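Metallophosphoesterase TT1561-like domain-containing protein (Aquifex aeolicus, PDB 2YVT) is of unknown function but belongs to the calcineurin-like metallophosphoesterase superfamily and may therefore hydrolyse phosphate esters. Local coordinates at residues A10-K15 / V233-E238; I85-V90 / T115-I120; E135-G140 / K166-L171; R175-F180 / V215-H220. One frame throughout, in Å; residues are numbered along the deposited sequence.

Contact 1 of 4, residues A10-K15 / V233-E238; sequences AIKNFK and VVNPGE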
loop_
_atom_site.group_PDB
_atom_site.type_symbol
_atom_site.label_atom_id
_atom_site.label_comp_id
_atom_site.label_asym_id
_atom_site.label_seq_id
_atom_site.Cartn_x
_atom_site.Cartn_y
_atom_site.Cartn_z
ATOM N N ALA A 10 -3.366 9.198 -4.717
ATOM C CA ALA A 10 -3.207 7.830 -4.202
ATOM C C ALA A 10 -4.118 6.845 -4.912
ATOM O O ALA A 10 -5.282 7.145 -5.179
ATOM C CB ALA A 10 -3.463 7.790 -2.692
ATOM N N ILE A 11 -3.569 5.669 -5.208
ATOM C CA ILE A 11 -4.354 4.532 -5.693
ATOM C C ILE A 11 -4.055 3.297 -4.841
ATOM O O ILE A 11 -3.060 3.256 -4.105
ATOM C CB ILE A 11 -4.077 4.215 -7.194
ATOM C CG1 ILE A 11 -2.633 3.720 -7.404
ATOM C CG2 ILE A 11 -4.411 5.426 -8.063
ATOM C CD1 ILE A 11 -2.373 3.180 -8.817
ATOM N N LYS A 12 -4.919 2.292 -4.942
ATOM C CA LYS A 12 -4.691 1.009 -4.275
ATOM C C LYS A 12 -5.180 -0.128 -5.158
ATOM O O LYS A 12 -6.041 0.077 -6.021
ATOM C CB LYS A 12 -5.329 0.963 -2.873
ATOM C CG LYS A 12 -6.872 1.008 -2.806
ATOM C CD LYS A 12 -7.487 -0.373 -2.702
ATOM C CE LYS A 12 -9.012 -0.305 -2.617
ATOM N NZ LYS A 12 -9.493 -0.287 -1.196
ATOM N N ASN A 13 -4.624 -1.315 -4.935
ATOM C CA ASN A 13 -4.952 -2.505 -5.727
ATOM C C ASN A 13 -4.753 -2.266 -7.223
ATOM O O ASN A 13 -5.681 -2.415 -8.028
ATOM C CB ASN A 13 -6.369 -3.015 -5.412
ATOM C CG ASN A 13 -6.436 -3.796 -4.107
ATOM O OD1 ASN A 13 -5.448 -4.405 -3.674
ATOM N ND2 ASN A 13 -7.614 -3.810 -3.489
ATOM N N PHE A 14 -3.522 -1.899 -7.577
ATOM C CA PHE A 14 -3.115 -1.773 -8.980
ATOM C C PHE A 14 -3.426 -3.065 -9.744
ATOM O O PHE A 14 -3.939 -3.014 -10.868
ATOM C CB PHE A 14 -1.629 -1.401 -9.073
ATOM C CG PHE A 14 -1.099 -1.416 -10.464
ATOM C CD1 PHE A 14 -1.460 -0.418 -11.364
ATOM C CD2 PHE A 14 -0.236 -2.431 -10.882
ATOM C CE1 PHE A 14 -0.976 -0.442 -12.669
ATOM C CE2 PHE A 14 0.249 -2.466 -12.188
ATOM C CZ PHE A 14 -0.122 -1.469 -13.081
ATOM N N LYS A 15 -3.117 -4.207 -9.123
ATOM C CA LYS A 15 -3.498 -5.541 -9.624
ATOM C C LYS A 15 -3.205 -5.714 -11.118
ATOM O O LYS A 15 -4.044 -6.179 -11.897
ATOM C CB LYS A 15 -4.971 -5.852 -9.307
ATOM C CG LYS A 15 -5.231 -6.165 -7.839
ATOM C CD LYS A 15 -6.695 -6.494 -7.562
ATOM C CE LYS A 15 -6.932 -6.739 -6.075
ATOM N NZ LYS A 15 -8.268 -7.370 -5.786
ATOM N N VAL A 233 -8.176 9.077 7.810
ATOM C CA VAL A 233 -7.872 7.845 7.094
ATOM C C VAL A 233 -8.540 7.898 5.723
ATOM O O VAL A 233 -9.742 8.177 5.615
ATOM C CB VAL A 233 -8.324 6.598 7.882
ATOM C CG1 VAL A 233 -7.955 5.318 7.131
ATOM C CG2 VAL A 233 -7.694 6.602 9.285
ATOM N N VAL A 234 -7.748 7.647 4.683
ATOM C CA VAL A 234 -8.230 7.717 3.308
ATOM C C VAL A 234 -7.991 6.384 2.614
ATOM O O VAL A 234 -6.847 5.937 2.497
ATOM C CB VAL A 234 -7.506 8.837 2.510
ATOM C CG1 VAL A 234 -8.036 8.914 1.081
ATOM C CG2 VAL A 234 -7.671 10.187 3.207
ATOM N N ASN A 235 -9.076 5.761 2.166
ATOM C CA ASN A 235 -8.983 4.587 1.305
ATOM C C ASN A 235 -9.463 5.006 -0.085
ATOM O O ASN A 235 -10.642 5.322 -0.266
ATOM C CB ASN A 235 -9.802 3.419 1.847
ATOM C CG ASN A 235 -9.401 2.105 1.219
ATOM O OD1 ASN A 235 -9.024 2.066 0.042
ATOM N ND2 ASN A 235 -9.470 1.021 1.993
ATOM N N PRO A 236 -8.547 5.048 -1.060
ATOM C CA PRO A 236 -8.904 5.588 -2.387
ATOM C C PRO A 236 -10.006 4.837 -3.133
ATOM O O PRO A 236 -10.581 5.389 -4.060
ATOM C CB PRO A 236 -7.594 5.482 -3.181
ATOM C CG PRO A 236 -6.517 5.329 -2.157
ATOM C CD PRO A 236 -7.130 4.643 -0.981
ATOM N N GLY A 237 -10.293 3.597 -2.738
ATOM C CA GLY A 237 -11.195 2.743 -3.513
ATOM C C GLY A 237 -10.417 2.039 -4.607
ATOM O O GLY A 237 -9.203 2.254 -4.761
ATOM N N GLU A 238 -11.108 1.204 -5.372
ATOM C CA GLU A 238 -10.433 0.267 -6.276
ATOM C C GLU A 238 -9.941 0.904 -7.562
ATOM O O GLU A 238 -10.730 1.446 -8.338
ATOM C CB GLU A 238 -11.370 -0.890 -6.632
ATOM C CG GLU A 238 -11.810 -1.720 -5.436
ATOM C CD GLU A 238 -10.704 -2.585 -4.831
ATOM O OE1 GLU A 238 -9.632 -2.762 -5.445
ATOM O OE2 GLU A 238 -10.923 -3.104 -3.725
HETATM O O HOH W 1 -7.251 3.318 -6.396
HETATM O O HOH W 2 -10.023 -5.510 -6.570
#
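Lys-12 crosses Asn-235 at about a right angle, its NZ giving OD1 a hydrogen bond of 2.7 Å from 25° off the carbonyl plane. NZ also bonds to the backbone oxygens of His-220 and Gly-222, so three acceptors grip a buried amine. The Glu-238 carboxylate stays beyond salt-bridge range, its OE2 4.0 Å from Lys-12 NZ. A second polar pair joins Asn-13 ND2 to Glu-238 OE1 at 3.0 Å; OE1 is met on its syn side, and the amide and carboxylate planes lie only 8° apart. A weak bond of 3.4 Å runs from Asn-13 ND2 to Glu-238 OE2, while Asn-41 N holds Asn-13 OD1 and so orients the amide.

These residues lie where strands 7-12 and 231-235, members of two different sheets, run out into loops. In related calcineurin-like metallophosphoesterases, loops at such strand ends carry the metal site; no metal is modelled here.

One water accepts from Lys-12 N (2.9 Å) and lies 2.8 Å from Gly-237 O, to which it can donate. The Lys-12 chain passes over the Gly-237 carbonyl, CG and CE each 3.3 Å from its oxygen. Ala-10 CB is 4.0 Å from Pro-236 CG; CB of the same ring rests near Ala-10 O.

Contact 2 of 4, residues I85-V90 / T115-I120; sequences IGELGV and TAYPNI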
loop_
_atom_site.group_PDB
_atom_site.type_symbol
_atom_site.label_atom_id
_atom_site.label_comp_id
_atom_site.label_asym_id
_atom_site.label_seq_id
_atom_site.Cartn_x
_atom_site.Cartn_y
_atom_site.Cartn_z
ATOM N N ILE A 85 5.297 2.738 -13.805
ATOM C CA ILE A 85 5.067 3.750 -12.780
ATOM C C ILE A 85 6.179 4.804 -12.796
ATOM O O ILE A 85 5.900 5.999 -12.731
ATOM C CB ILE A 85 4.929 3.122 -11.375
ATOM C CG1 ILE A 85 3.626 2.328 -11.281
ATOM C CG2 ILE A 85 4.987 4.204 -10.278
ATOM C CD1 ILE A 85 2.342 3.175 -11.395
ATOM N N GLY A 86 7.433 4.357 -12.888
ATOM C CA GLY A 86 8.580 5.270 -12.940
ATOM C C GLY A 86 8.463 6.300 -14.053
ATOM O O GLY A 86 8.719 7.487 -13.840
ATOM N N GLU A 87 8.041 5.841 -15.230
ATOM C CA GLU A 87 7.883 6.710 -16.403
ATOM C C GLU A 87 6.805 7.790 -16.257
ATOM O O GLU A 87 6.755 8.725 -17.056
ATOM C CB GLU A 87 7.639 5.868 -17.656
ATOM C CG GLU A 87 8.885 5.106 -18.084
ATOM C CD GLU A 87 8.742 4.407 -19.421
ATOM O OE1 GLU A 87 7.653 4.477 -20.034
ATOM O OE2 GLU A 87 9.733 3.789 -19.862
ATOM N N LEU A 88 5.946 7.671 -15.243
ATOM C CA LEU A 88 4.979 8.733 -14.958
ATOM C C LEU A 88 5.680 9.989 -14.432
ATOM O O LEU A 88 5.126 11.093 -14.493
ATOM C CB LEU A 88 3.909 8.259 -13.968
ATOM C CG LEU A 88 3.029 7.109 -14.464
ATOM C CD1 LEU A 88 2.122 6.647 -13.331
ATOM C CD2 LEU A 88 2.217 7.561 -15.676
ATOM N N GLY A 89 6.882 9.794 -13.887
ATOM C CA GLY A 89 7.803 10.896 -13.575
ATOM C C GLY A 89 7.562 11.674 -12.295
ATOM O O GLY A 89 8.198 12.703 -12.076
ATOM N N VAL A 90 6.642 11.196 -11.456
ATOM C CA VAL A 90 6.296 11.849 -10.188
ATOM C C VAL A 90 7.087 11.216 -9.036
ATOM O O VAL A 90 7.413 10.030 -9.089
ATOM C CB VAL A 90 4.768 11.674 -9.896
ATOM C CG1 VAL A 90 4.303 12.593 -8.766
ATOM C CG2 VAL A 90 3.941 11.909 -11.156
ATOM N N THR A 115 18.218 3.051 -10.167
ATOM C CA THR A 115 19.021 3.912 -11.044
ATOM C C THR A 115 18.177 4.575 -12.132
ATOM O O THR A 115 18.305 5.779 -12.375
ATOM C CB THR A 115 20.245 3.171 -11.642
ATOM O OG1 THR A 115 21.080 2.728 -10.568
ATOM C CG2 THR A 115 21.060 4.097 -12.555
ATOM N N ALA A 116 17.298 3.800 -12.762
ATOM C CA ALA A 116 16.471 4.340 -13.831
ATOM C C ALA A 116 15.320 5.170 -13.294
ATOM O O ALA A 116 14.905 6.145 -13.940
ATOM C CB ALA A 116 15.959 3.226 -14.738
ATOM N N TYR A 117 14.809 4.799 -12.116
ATOM C CA TYR A 117 13.626 5.471 -11.568
ATOM C C TYR A 117 13.865 5.979 -10.144
ATOM O O TYR A 117 13.238 5.498 -9.193
ATOM C CB TYR A 117 12.380 4.562 -11.686
ATOM C CG TYR A 117 12.311 3.925 -13.047
ATOM C CD1 TYR A 117 12.024 4.690 -14.179
ATOM C CD2 TYR A 117 12.604 2.573 -13.220
ATOM C CE1 TYR A 117 12.012 4.121 -15.443
ATOM C CE2 TYR A 117 12.600 1.999 -14.481
ATOM C CZ TYR A 117 12.305 2.775 -15.582
ATOM O OH TYR A 117 12.306 2.186 -16.826
ATOM N N PRO A 118 14.764 6.974 -9.991
ATOM C CA PRO A 118 15.063 7.497 -8.657
ATOM C C PRO A 118 13.884 8.228 -8.017
ATOM O O PRO A 118 13.957 8.584 -6.833
ATOM C CB PRO A 118 16.229 8.465 -8.909
ATOM C CG PRO A 118 16.066 8.882 -10.338
ATOM C CD PRO A 118 15.546 7.665 -11.038
ATOM N N ASN A 119 12.815 8.434 -8.792
ATOM C CA ASN A 119 11.577 9.041 -8.288
ATOM C C ASN A 119 10.777 8.091 -7.406
ATOM O O ASN A 119 9.906 8.531 -6.653
ATOM C CB ASN A 119 10.694 9.582 -9.428
ATOM C CG ASN A 119 10.410 8.552 -10.524
ATOM O OD1 ASN A 119 11.286 7.775 -10.923
ATOM N ND2 ASN A 119 9.178 8.565 -11.038
ATOM N N ILE A 120 11.082 6.796 -7.492
ATOM C CA ILE A 120 10.342 5.780 -6.730
ATOM C C ILE A 120 11.052 5.414 -5.431
ATOM O O ILE A 120 12.261 5.159 -5.418
ATOM C CB ILE A 120 10.129 4.487 -7.562
ATOM C CG1 ILE A 120 9.328 4.781 -8.833
ATOM C CG2 ILE A 120 9.453 3.394 -6.714
ATOM C CD1 ILE A 120 9.198 3.578 -9.748
HETATM O O HOH W 3 12.244 3.751 -18.869
#
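Asn-119 faces Gly-86 and Val-90 with its CG held between its own backbone N and carbonyl carbon (chi1 52°), while Tyr-117 has CG anti to its carbonyl carbon (chi1 -45°), beside the backbone N. The amide nitrogen of Asn-119 then bridges two backbone oxygens. ND2 lies 3.0 Å from Gly-86 O, in the carbonyl plane and on a lone pair, and 3.0 Å from Val-90 O, where it stands 42° above the plane.

Gly-86 O belongs to the last turn of helix 65-86 and also accepts from Gly-89 N at 2.9 Å, closing a type I turn that ends in a residue of positive phi. Because Gly-86 has no side chain, Tyr-117 CD1 can press on its CA at 3.7 Å, and Ile-120 CD1 meets the same CA at 3.7 Å. At the outer side, a water bridges Glu-87 OE2 (2.7 Å) and Tyr-117 OH (2.6 Å).

The segment 115-120 thus ties the run into strand 120-122 to the C-terminal end of the helix. Gly-86 O, at that helix end, is probably electron-rich and well matched to an amide donor; Val-90 O is a loop carbonyl, and the two bonds together set the rotation of the Asn-119 amide.

Contact 3 of 4, residues E135-G140 / K166-L171; sequences EVIGFG and KFVNEL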
loop_
_atom_site.group_PDB
_atom_site.type_symbol
_atom_site.label_atom_id
_atom_site.label_comp_id
_atom_site.label_asym_id
_atom_site.label_seq_id
_atom_site.Cartn_x
_atom_site.Cartn_y
_atom_site.Cartn_z
ATOM N N GLU A 135 7.234 13.117 7.676
ATOM C CA GLU A 135 7.806 11.777 7.669
ATOM C C GLU A 135 6.739 10.855 7.099
ATOM O O GLU A 135 5.593 10.857 7.561
ATOM C CB GLU A 135 8.207 11.306 9.074
ATOM C CG GLU A 135 9.410 12.046 9.689
ATOM C CD GLU A 135 10.760 11.660 9.083
ATOM O OE1 GLU A 135 10.809 10.884 8.106
ATOM O OE2 GLU A 135 11.795 12.146 9.595
ATOM N N VAL A 136 7.116 10.078 6.089
ATOM C CA VAL A 136 6.193 9.131 5.473
ATOM C C VAL A 136 6.602 7.730 5.891
ATOM O O VAL A 136 7.739 7.325 5.669
ATOM C CB VAL A 136 6.177 9.273 3.932
ATOM C CG1 VAL A 136 5.049 8.445 3.323
ATOM C CG2 VAL A 136 5.991 10.746 3.553
ATOM N N ILE A 137 5.674 7.015 6.523
ATOM C CA ILE A 137 5.940 5.669 7.030
ATOM C C ILE A 137 5.099 4.688 6.232
ATOM O O ILE A 137 3.916 4.935 5.998
ATOM C CB ILE A 137 5.572 5.563 8.520
ATOM C CG1 ILE A 137 6.420 6.539 9.340
ATOM C CG2 ILE A 137 5.759 4.137 9.042
ATOM C CD1 ILE A 137 5.910 6.707 10.734
ATOM N N GLY A 138 5.706 3.582 5.811
ATOM C CA GLY A 138 4.971 2.535 5.106
ATOM C C GLY A 138 5.101 1.188 5.782
ATOM O O GLY A 138 6.174 0.821 6.257
ATOM N N PHE A 139 4.002 0.443 5.834
ATOM C CA PHE A 139 4.048 -0.927 6.334
ATOM C C PHE A 139 2.991 -1.711 5.563
ATOM O O PHE A 139 1.783 -1.555 5.787
ATOM C CB PHE A 139 3.804 -0.970 7.855
ATOM C CG PHE A 139 4.352 -2.211 8.535
ATOM C CD1 PHE A 139 5.174 -2.089 9.660
ATOM C CD2 PHE A 139 4.062 -3.488 8.058
ATOM C CE1 PHE A 139 5.696 -3.217 10.304
ATOM C CE2 PHE A 139 4.577 -4.632 8.689
ATOM C CZ PHE A 139 5.391 -4.494 9.823
ATOM N N GLY A 140 3.461 -2.514 4.614
ATOM C CA GLY A 140 2.581 -3.261 3.724
ATOM C C GLY A 140 2.148 -4.622 4.236
ATOM O O GLY A 140 2.385 -4.987 5.396
ATOM N N LYS A 166 8.299 0.689 16.653
ATOM C CA LYS A 166 8.971 1.428 17.718
ATOM C C LYS A 166 9.949 2.472 17.165
ATOM O O LYS A 166 10.322 3.412 17.877
ATOM C CB LYS A 166 9.686 0.471 18.672
ATOM C CG LYS A 166 8.740 -0.361 19.527
ATOM C CD LYS A 166 9.388 -0.840 20.831
ATOM C CE LYS A 166 10.760 -1.465 20.606
ATOM N NZ LYS A 166 10.707 -2.601 19.649
ATOM N N PHE A 167 10.346 2.326 15.897
ATOM C CA PHE A 167 11.289 3.274 15.285
ATOM C C PHE A 167 10.714 4.681 15.114
ATOM O O PHE A 167 11.454 5.659 15.065
ATOM C CB PHE A 167 11.903 2.746 13.970
ATOM C CG PHE A 167 10.983 2.787 12.768
ATOM C CD1 PHE A 167 10.659 3.996 12.154
ATOM C CD2 PHE A 167 10.498 1.607 12.206
ATOM C CE1 PHE A 167 9.829 4.028 11.035
ATOM C CE2 PHE A 167 9.673 1.630 11.085
ATOM C CZ PHE A 167 9.334 2.841 10.502
ATOM N N VAL A 168 9.391 4.775 15.031
ATOM C CA VAL A 168 8.743 6.060 14.762
ATOM C C VAL A 168 9.119 7.110 15.817
ATOM O O VAL A 168 9.377 8.268 15.480
ATOM C CB VAL A 168 7.205 5.899 14.630
ATOM C CG1 VAL A 168 6.536 7.244 14.354
ATOM C CG2 VAL A 168 6.876 4.911 13.522
ATOM N N ASN A 169 9.182 6.687 17.081
ATOM C CA ASN A 169 9.579 7.554 18.203
ATOM C C ASN A 169 11.045 7.999 18.198
ATOM O O ASN A 169 11.450 8.822 19.025
ATOM C CB ASN A 169 9.277 6.861 19.535
ATOM C CG ASN A 169 7.803 6.894 19.898
ATOM O OD1 ASN A 169 6.993 7.560 19.245
ATOM N ND2 ASN A 169 7.448 6.175 20.957
ATOM N N GLU A 170 11.836 7.442 17.287
ATOM C CA GLU A 170 13.252 7.780 17.173
ATOM C C GLU A 170 13.482 8.786 16.045
ATOM O O GLU A 170 14.594 9.290 15.872
ATOM C CB GLU A 170 14.091 6.522 16.914
ATOM C CG GLU A 170 13.754 5.311 17.781
ATOM C CD GLU A 170 14.639 5.167 19.009
ATOM O OE1 GLU A 170 15.592 5.962 19.181
ATOM O OE2 GLU A 170 14.374 4.240 19.803
ATOM N N LEU A 171 12.427 9.069 15.283
ATOM C CA LEU A 171 12.525 9.913 14.091
ATOM C C LEU A 171 12.459 11.406 14.392
ATOM O O LEU A 171 11.986 11.821 15.455
ATOM C CB LEU A 171 11.420 9.559 13.087
ATOM C CG LEU A 171 11.262 8.127 12.568
ATOM C CD1 LEU A 171 10.085 8.053 11.602
ATOM C CD2 LEU A 171 12.530 7.619 11.911
#
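Ile-137 rests its CD1 against both methyls of Val-168, 3.5 Å from CG2 and 3.7 Å from CG1, the closest approach between the two segments. Its two branches divide the work. Chi1 (-61°) puts CG1 anti to the carbonyl carbon, and the extended chi2 (167°) then carries CD1 to the valine, whereas CG2 meets the tip of Phe-167, 4.1 Å from CZ, in an approach that is oblique to the ring. The isoleucine and phenylalanine side chains slide past each other in opposite directions, while Ile-137 and Val-168 cross at a slant. No hydrogen bond links the segments; the direct contact is van der Waals packing.

The arrangement belongs to the connection between strands 134-144 and 175-180, parallel neighbours in one sheet. After helix 158-164 the chain makes a 3-10 turn, in which Glu-170 N bonds to Phe-167 O at 2.9 Å, and this turn lies against a face of the first strand. Leu-176, from the strand that follows, packs beside Val-168, while the Phe-127 ring meets that of Phe-167.

Toward Leu-171 the fit slackens: its CD1 is 4.5 Å from Ile-137 CD1, and its CB is 4.4 Å from the carboxylate oxygen OE2 of Glu-135. That carboxylate has a long, weak ion pair with Arg-174. The three touching residues of 166-171 are all partly exposed, whereas Glu-135 and Ile-137 on the strand are buried.

Contact 4 of 4, residues R175-F180 / V215-H220; sequences RLVTIF and VAIVGH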
loop_
_atom_site.group_PDB
_atom_site.type_symbol
_atom_site.label_atom_id
_atom_site.label_comp_id
_atom_site.label_asym_id
_atom_site.label_seq_id
_atom_site.Cartn_x
_atom_site.Cartn_y
_atom_site.Cartn_z
ATOM N N ARG A 175 5.312 16.159 10.625
ATOM C CA ARG A 175 3.949 15.734 10.345
ATOM C C ARG A 175 4.003 14.318 9.769
ATOM O O ARG A 175 4.754 14.048 8.835
ATOM C CB ARG A 175 3.267 16.700 9.377
ATOM C CG ARG A 175 3.156 18.118 9.923
ATOM C CD ARG A 175 2.790 19.100 8.843
ATOM N NE ARG A 175 1.461 18.827 8.303
ATOM C CZ ARG A 175 0.910 19.484 7.289
ATOM N NH1 ARG A 175 1.569 20.471 6.694
ATOM N NH2 ARG A 175 -0.304 19.148 6.870
ATOM N N LEU A 176 3.214 13.420 10.343
ATOM C CA LEU A 176 3.331 12.006 10.035
ATOM C C LEU A 176 2.254 11.553 9.059
ATOM O O LEU A 176 1.061 11.762 9.299
ATOM C CB LEU A 176 3.252 11.194 11.330
ATOM C CG LEU A 176 3.499 9.694 11.277
ATOM C CD1 LEU A 176 4.879 9.451 10.705
ATOM C CD2 LEU A 176 3.364 9.099 12.673
ATOM N N VAL A 177 2.688 10.930 7.965
ATOM C CA VAL A 177 1.781 10.290 7.015
ATOM C C VAL A 177 2.111 8.805 7.012
ATOM O O VAL A 177 3.258 8.425 6.769
ATOM C CB VAL A 177 1.927 10.865 5.589
ATOM C CG1 VAL A 177 1.054 10.093 4.586
ATOM C CG2 VAL A 177 1.574 12.361 5.568
ATOM N N THR A 178 1.115 7.971 7.307
ATOM C CA THR A 178 1.323 6.515 7.319
ATOM C C THR A 178 0.579 5.893 6.149
ATOM O O THR A 178 -0.514 6.334 5.790
ATOM C CB THR A 178 0.858 5.861 8.637
ATOM O OG1 THR A 178 -0.520 6.172 8.862
ATOM C CG2 THR A 178 1.691 6.370 9.828
ATOM N N ILE A 179 1.196 4.895 5.534
ATOM C CA ILE A 179 0.610 4.209 4.394
ATOM C C ILE A 179 0.626 2.724 4.693
ATOM O O ILE A 179 1.693 2.153 4.922
ATOM C CB ILE A 179 1.389 4.486 3.085
ATOM C CG1 ILE A 179 1.587 5.996 2.877
ATOM C CG2 ILE A 179 0.659 3.865 1.883
ATOM C CD1 ILE A 179 2.528 6.353 1.747
ATOM N N PHE A 180 -0.560 2.115 4.707
ATOM C CA PHE A 180 -0.710 0.693 5.018
ATOM C C PHE A 180 -1.516 0.029 3.926
ATOM O O PHE A 180 -2.450 0.627 3.398
ATOM C CB PHE A 180 -1.471 0.483 6.340
ATOM C CG PHE A 180 -0.863 1.182 7.520
ATOM C CD1 PHE A 180 0.410 0.850 7.973
ATOM C CD2 PHE A 180 -1.580 2.170 8.186
ATOM C CE1 PHE A 180 0.969 1.510 9.075
ATOM C CE2 PHE A 180 -1.039 2.828 9.286
ATOM C CZ PHE A 180 0.236 2.496 9.733
ATOM N N VAL A 215 -2.341 11.693 8.844
ATOM C CA VAL A 215 -3.072 11.079 7.738
ATOM C C VAL A 215 -2.625 9.628 7.611
ATOM O O VAL A 215 -1.447 9.301 7.816
ATOM C CB VAL A 215 -2.803 11.819 6.398
ATOM C CG1 VAL A 215 -3.515 11.140 5.221
ATOM C CG2 VAL A 215 -3.208 13.291 6.493
ATOM N N ALA A 216 -3.576 8.756 7.307
ATOM C CA ALA A 216 -3.260 7.382 6.946
ATOM C C ALA A 216 -3.898 7.067 5.599
ATOM O O ALA A 216 -5.090 7.296 5.406
ATOM C CB ALA A 216 -3.740 6.408 8.023
ATOM N N ILE A 217 -3.091 6.567 4.669
ATOM C CA ILE A 217 -3.580 6.145 3.354
ATOM C C ILE A 217 -3.571 4.620 3.354
ATOM O O ILE A 217 -2.571 4.009 3.698
ATOM C CB ILE A 217 -2.697 6.707 2.216
ATOM C CG1 ILE A 217 -2.714 8.245 2.239
ATOM C CG2 ILE A 217 -3.158 6.155 0.864
ATOM C CD1 ILE A 217 -1.644 8.907 1.379
ATOM N N VAL A 218 -4.701 4.009 3.007
ATOM C CA VAL A 218 -4.878 2.568 3.220
ATOM C C VAL A 218 -5.470 1.867 1.996
ATOM O O VAL A 218 -6.043 2.521 1.123
ATOM C CB VAL A 218 -5.721 2.274 4.503
ATOM C CG1 VAL A 218 -4.988 2.790 5.779
ATOM C CG2 VAL A 218 -7.114 2.887 4.388
ATOM N N GLY A 219 -5.339 0.540 1.946
ATOM C CA GLY A 219 -5.727 -0.236 0.764
ATOM C C GLY A 219 -6.672 -1.400 1.030
ATOM O O GLY A 219 -7.713 -1.240 1.672
ATOM N N HIS A 220 -6.302 -2.582 0.533
ATOM C CA HIS A 220 -7.117 -3.793 0.688
ATOM C C HIS A 220 -8.568 -3.487 0.278
ATOM O O HIS A 220 -8.789 -2.892 -0.783
ATOM C CB HIS A 220 -6.968 -4.368 2.114
ATOM C CG HIS A 220 -7.463 -5.774 2.279
ATOM N ND1 HIS A 220 -7.603 -6.664 1.233
ATOM C CD2 HIS A 220 -7.823 -6.450 3.395
ATOM C CE1 HIS A 220 -8.038 -7.824 1.699
ATOM N NE2 HIS A 220 -8.171 -7.722 3.011
#
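Phe-180 turns the edge of its ring to Val-218, with CD2 4.2 Å from the methyl CG1, which lies near the ring plane. On the same sheet face Thr-178 sits beside Ala-216, OG1 coming within 3.3 Å of CB. With chi1 at 57°, OG1 stands between the threonine's backbone N and carbonyl carbon, and there it makes a weak bond of 3.4 Å to Val-215 O.

The other face bears Val-177, Ile-179, Val-215 and Ile-217. Val-177 CG1 lies 4.4 Å from Ile-217 CD1, and the two isoleucines touch Val-39 of strand 35-39 in the second sheet. Between the faces runs a parallel ladder, the strand axes 17° apart. Thr-178 N bonds to Val-215 O at 2.9 Å, Ile-217 N to Thr-178 O at 2.8 Å, and Phe-180 N to Ile-217 O at 2.9 Å, the last two nearly along the C=O axis.

Helix 202-211 connects the two strands in a beta-alpha-beta unit, and strand 215-218 leads on to Gly-219 and His-220. Chemically, the ladder, firm in its middle and weaker at Val-215 N, satisfies buried peptide groups while mainly apolar side chains clothe both faces, an arrangement that suits a strand pair inside the core.

In the fold
The four contacts sample a two-sheet core and its edges. Contact 4 is a neighbouring strand pair in one sheet; contact 3 lies beside it, strand 134-144 pairing with 175-180, and contact 1 borders it on the other side, strand 231-235 pairing with 215-218. The centres of contacts 3 and 1 are each about 11 Å from that of contact 4. Contact 1 also reaches strand 7-12 of the second sheet. Contact 2 stands apart, about 20 to 23 Å from the others between centres. Along the chain, contacts 2, 3 and 4 follow in series, all within the span of contact 1, so segments near the two ends of the chain meet close to the middle of the fold.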